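PDB 4REL: UDP-glucose:anthocyanidin 3-O-glucosyltransferase from Clitoria ternatea, which belongs to the plant glycosyltransferases of the GT-B fold, with two domains, each built on a parallel, Rossmann-like beta sheet. Local coordinates for residues L18-A29 against F48-I59. Sequence-based numbering, arbitrary orientation.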
# COMPACT_ATOMS: atom_id res chain seq x y z
N LEU A 18 7.91 2.00 -2.29
CA LEU A 18 8.93 3.04 -2.36
C LEU A 18 8.46 4.45 -1.95
O LEU A 18 9.06 5.06 -1.06
CB LEU A 18 9.63 3.02 -3.73
CG LEU A 18 10.50 1.77 -3.91
CD1 LEU A 18 10.77 1.47 -5.39
CD2 LEU A 18 11.82 1.96 -3.14
N PRO A 19 7.40 4.97 -2.58
CA PRO A 19 7.00 6.31 -2.13
C PRO A 19 6.63 6.45 -0.63
O PRO A 19 7.03 7.45 -0.03
CB PRO A 19 5.80 6.65 -3.04
CG PRO A 19 6.02 5.82 -4.27
CD PRO A 19 6.62 4.53 -3.76
N PRO A 20 5.90 5.48 -0.03
CA PRO A 20 5.57 5.70 1.39
C PRO A 20 6.79 5.79 2.30
O PRO A 20 6.77 6.55 3.28
CB PRO A 20 4.74 4.47 1.76
CG PRO A 20 4.22 3.94 0.46
CD PRO A 20 5.25 4.27 -0.57
N LEU A 21 7.86 5.04 2.00
CA LEU A 21 9.03 5.10 2.87
C LEU A 21 9.82 6.39 2.62
O LEU A 21 10.33 6.99 3.56
CB LEU A 21 9.90 3.86 2.71
CG LEU A 21 11.06 3.76 3.71
CD1 LEU A 21 10.56 3.91 5.14
CD2 LEU A 21 11.76 2.42 3.52
N LEU A 22 9.93 6.81 1.36
CA LEU A 22 10.59 8.09 1.09
C LEU A 22 9.82 9.21 1.75
O LEU A 22 10.41 10.15 2.29
CB LEU A 22 10.70 8.36 -0.41
CG LEU A 22 11.28 9.73 -0.77
CD1 LEU A 22 12.67 9.86 -0.20
CD2 LEU A 22 11.31 9.88 -2.29
N ASN A 23 8.50 9.10 1.72
CA ASN A 23 7.63 10.09 2.35
C ASN A 23 7.98 10.23 3.83
O ASN A 23 8.15 11.33 4.34
CB ASN A 23 6.18 9.65 2.19
CG ASN A 23 5.19 10.74 2.56
OD1 ASN A 23 5.40 11.92 2.26
ND2 ASN A 23 4.09 10.34 3.18
N LEU A 24 8.09 9.10 4.52
CA LEU A 24 8.44 9.13 5.94
C LEU A 24 9.83 9.71 6.18
O LEU A 24 10.03 10.55 7.06
CB LEU A 24 8.34 7.72 6.54
CG LEU A 24 8.80 7.61 8.01
CD1 LEU A 24 7.88 8.39 8.93
CD2 LEU A 24 8.84 6.14 8.43
N VAL A 25 10.80 9.26 5.39
CA VAL A 25 12.18 9.76 5.54
C VAL A 25 12.26 11.27 5.27
O VAL A 25 12.99 11.99 5.96
CB VAL A 25 13.15 8.98 4.62
CG1 VAL A 25 14.53 9.64 4.59
CG2 VAL A 25 13.27 7.53 5.10
N LEU A 26 11.51 11.75 4.28
CA LEU A 26 11.47 13.19 4.01
C LEU A 26 10.97 13.95 5.25
O LEU A 26 11.52 15.00 5.59
CB LEU A 26 10.59 13.51 2.80
CG LEU A 26 11.18 13.17 1.43
CD1 LEU A 26 10.14 13.25 0.33
CD2 LEU A 26 12.35 14.10 1.10
N LYS A 27 9.95 13.43 5.91
CA LYS A 27 9.40 14.09 7.10
C LYS A 27 10.43 14.09 8.23
O LYS A 27 10.61 15.10 8.91
CB LYS A 27 8.13 13.39 7.59
CG LYS A 27 6.93 13.54 6.65
CD LYS A 27 5.77 12.63 7.09
CE LYS A 27 4.69 12.56 6.01
NZ LYS A 27 3.58 11.66 6.44
N LEU A 28 11.08 12.95 8.43
CA LEU A 28 12.09 12.82 9.48
C LEU A 28 13.30 13.71 9.18
O LEU A 28 13.86 14.33 10.09
CB LEU A 28 12.55 11.37 9.62
CG LEU A 28 11.48 10.40 10.11
CD1 LEU A 28 11.98 8.95 10.01
CD2 LEU A 28 11.07 10.72 11.55
N ALA A 29 13.71 13.77 7.92
CA ALA A 29 14.87 14.57 7.54
C ALA A 29 14.59 16.07 7.71
O ALA A 29 15.48 16.85 8.05
CB ALA A 29 15.29 14.27 6.12
N PHE A 48 13.50 4.76 -9.93
CA PHE A 48 12.07 4.95 -9.74
C PHE A 48 11.75 6.15 -8.85
O PHE A 48 10.87 6.95 -9.17
CB PHE A 48 11.44 3.69 -9.16
CG PHE A 48 9.95 3.76 -9.00
CD1 PHE A 48 9.12 3.58 -10.10
CD2 PHE A 48 9.39 4.00 -7.77
CE1 PHE A 48 7.74 3.63 -9.95
CE2 PHE A 48 8.01 4.06 -7.61
CZ PHE A 48 7.19 3.87 -8.70
N LEU A 49 12.48 6.30 -7.74
CA LEU A 49 12.21 7.37 -6.78
C LEU A 49 12.89 8.70 -7.08
O LEU A 49 12.30 9.75 -6.88
CB LEU A 49 12.61 6.97 -5.36
CG LEU A 49 11.63 6.11 -4.55
CD1 LEU A 49 12.25 5.81 -3.18
CD2 LEU A 49 10.26 6.78 -4.40
N PHE A 50 14.13 8.65 -7.53
CA PHE A 50 14.96 9.85 -7.48
C PHE A 50 15.31 10.50 -8.82
O PHE A 50 16.06 11.48 -8.85
CB PHE A 50 16.24 9.56 -6.68
CG PHE A 50 15.97 9.07 -5.28
CD1 PHE A 50 15.44 9.93 -4.33
CD2 PHE A 50 16.23 7.75 -4.92
CE1 PHE A 50 15.18 9.49 -3.04
CE2 PHE A 50 15.97 7.31 -3.64
CZ PHE A 50 15.45 8.17 -2.69
N THR A 51 14.78 9.98 -9.91
CA THR A 51 15.11 10.54 -11.22
C THR A 51 14.69 12.01 -11.35
O THR A 51 15.52 12.88 -11.63
CB THR A 51 14.51 9.71 -12.36
OG1 THR A 51 15.17 8.44 -12.42
CG2 THR A 51 14.68 10.41 -13.70
N LYS A 52 13.41 12.30 -11.11
CA LYS A 52 12.86 13.62 -11.40
C LYS A 52 12.85 14.51 -10.16
O LYS A 52 12.27 15.60 -10.18
CB LYS A 52 11.42 13.47 -11.90
CG LYS A 52 11.20 12.34 -12.91
CD LYS A 52 11.34 12.83 -14.34
CE LYS A 52 11.39 11.67 -15.33
NZ LYS A 52 10.14 10.87 -15.34
N ARG A 53 13.51 14.06 -9.11
CA ARG A 53 13.21 14.51 -7.75
C ARG A 53 14.40 15.18 -7.05
O ARG A 53 15.51 14.66 -7.07
CB ARG A 53 12.72 13.29 -6.97
CG ARG A 53 12.27 13.51 -5.55
CD ARG A 53 11.57 12.25 -5.04
NE ARG A 53 10.11 12.38 -5.07
CZ ARG A 53 9.28 11.43 -5.50
NH1 ARG A 53 9.74 10.27 -5.94
NH2 ARG A 53 7.97 11.64 -5.49
N HIS A 54 14.16 16.35 -6.45
CA HIS A 54 15.17 17.00 -5.61
C HIS A 54 15.01 16.53 -4.16
O HIS A 54 13.90 16.44 -3.65
CB HIS A 54 15.05 18.52 -5.68
CG HIS A 54 16.00 19.25 -4.77
ND1 HIS A 54 15.62 19.74 -3.54
CD2 HIS A 54 17.30 19.59 -4.92
CE1 HIS A 54 16.65 20.34 -2.96
NE2 HIS A 54 17.68 20.26 -3.79
N ILE A 55 16.12 16.23 -3.49
CA ILE A 55 16.04 15.79 -2.11
C ILE A 55 16.87 16.67 -1.19
O ILE A 55 17.88 17.23 -1.63
CB ILE A 55 16.47 14.32 -1.96
CG1 ILE A 55 17.90 14.13 -2.44
CG2 ILE A 55 15.53 13.41 -2.74
CD1 ILE A 55 18.45 12.74 -2.18
N PRO A 56 16.43 16.81 0.07
CA PRO A 56 17.17 17.62 1.05
C PRO A 56 18.61 17.15 1.23
O PRO A 56 18.95 16.01 0.92
CB PRO A 56 16.37 17.42 2.35
CG PRO A 56 15.45 16.30 2.09
CD PRO A 56 15.17 16.32 0.63
N ASN A 57 19.44 18.06 1.73
CA ASN A 57 20.87 17.83 1.83
C ASN A 57 21.25 16.69 2.78
O ASN A 57 22.30 16.07 2.61
CB ASN A 57 21.57 19.12 2.24
CG ASN A 57 21.18 20.29 1.36
OD1 ASN A 57 21.10 20.17 0.13
ND2 ASN A 57 20.92 21.44 1.98
N ASN A 58 20.40 16.41 3.76
CA ASN A 58 20.73 15.37 4.74
C ASN A 58 20.22 13.96 4.36
O ASN A 58 20.32 13.02 5.15
CB ASN A 58 20.30 15.76 6.16
CG ASN A 58 18.80 15.97 6.30
OD1 ASN A 58 18.11 16.39 5.37
ND2 ASN A 58 18.29 15.68 7.50
N ILE A 59 19.67 13.84 3.15
CA ILE A 59 19.33 12.53 2.59
C ILE A 59 20.31 12.21 1.47
O ILE A 59 20.51 13.02 0.55
CB ILE A 59 17.88 12.47 2.04
CG1 ILE A 59 16.87 12.75 3.15
CG2 ILE A 59 17.63 11.12 1.40
CD1 ILE A 59 15.41 12.75 2.68
O HOH W 1 15.99 17.95 5.42
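Leu-22 lies at the middle of an apolar seam in the first Rossmann-like domain of this GT-B protein, where helix 18-31, which follows strand 6-10, packs against the connection from helix 43-50 to strand 59-64 at the edge of the parallel sheet. The first torsion of Leu-22 (chi1 175°) sets CG anti to the backbone N and carries both methyls into the seam, where three neighbours share them. CD1 approaches CE1 of the Phe-50 ring at 3.8 Å, while CD2 touches CD2 of Leu-49 and lies over one face of the Arg-53 guanidinium, 3.6 Å from CD of that arginine. The seam shows how one helix can meet three kinds of partner in turn: the end of a helix, a loop and the start of a strand. Toward the start of helix 18-31, Leu-49 inserts its branched end against CB of Leu-18, and Leu-18 CD1 meets Phe-48 CD2 at 3.7 Å; Pro-19 CD reaches the edge of the same ring. Further along, the loop and the first residue of strand 59-64 take over from helix 43-50: Leu-26 CD2 touches both Pro-56 CD and Ile-59 CD1, the latter also packs on Val-25 CG1, and Ala-29 CB packs on Ile-59 CG1.

Polar groups border the apolar seam. Arg-53, its chain bent at chi3, gives NH1 to the carbonyl of Leu-49 in the carbonyl plane, on a lone pair, and NH2 to the carbonyl of Leu-244; these two bonds help fix the guanidinium that Leu-22 covers. At the far end a type I turn, Pro-56 to Ile-59, presents Asn-58, whose ND2 also bonds to the carbonyl of Thr-35. The same nitrogen donates to Ala-29 O at 3.1 Å, with an N-H...O angle of 157°, and a water completes the link, donating to Asn-58 OD1 at 2.6 Å and weakly to Ala-29 O at 2.9 Å.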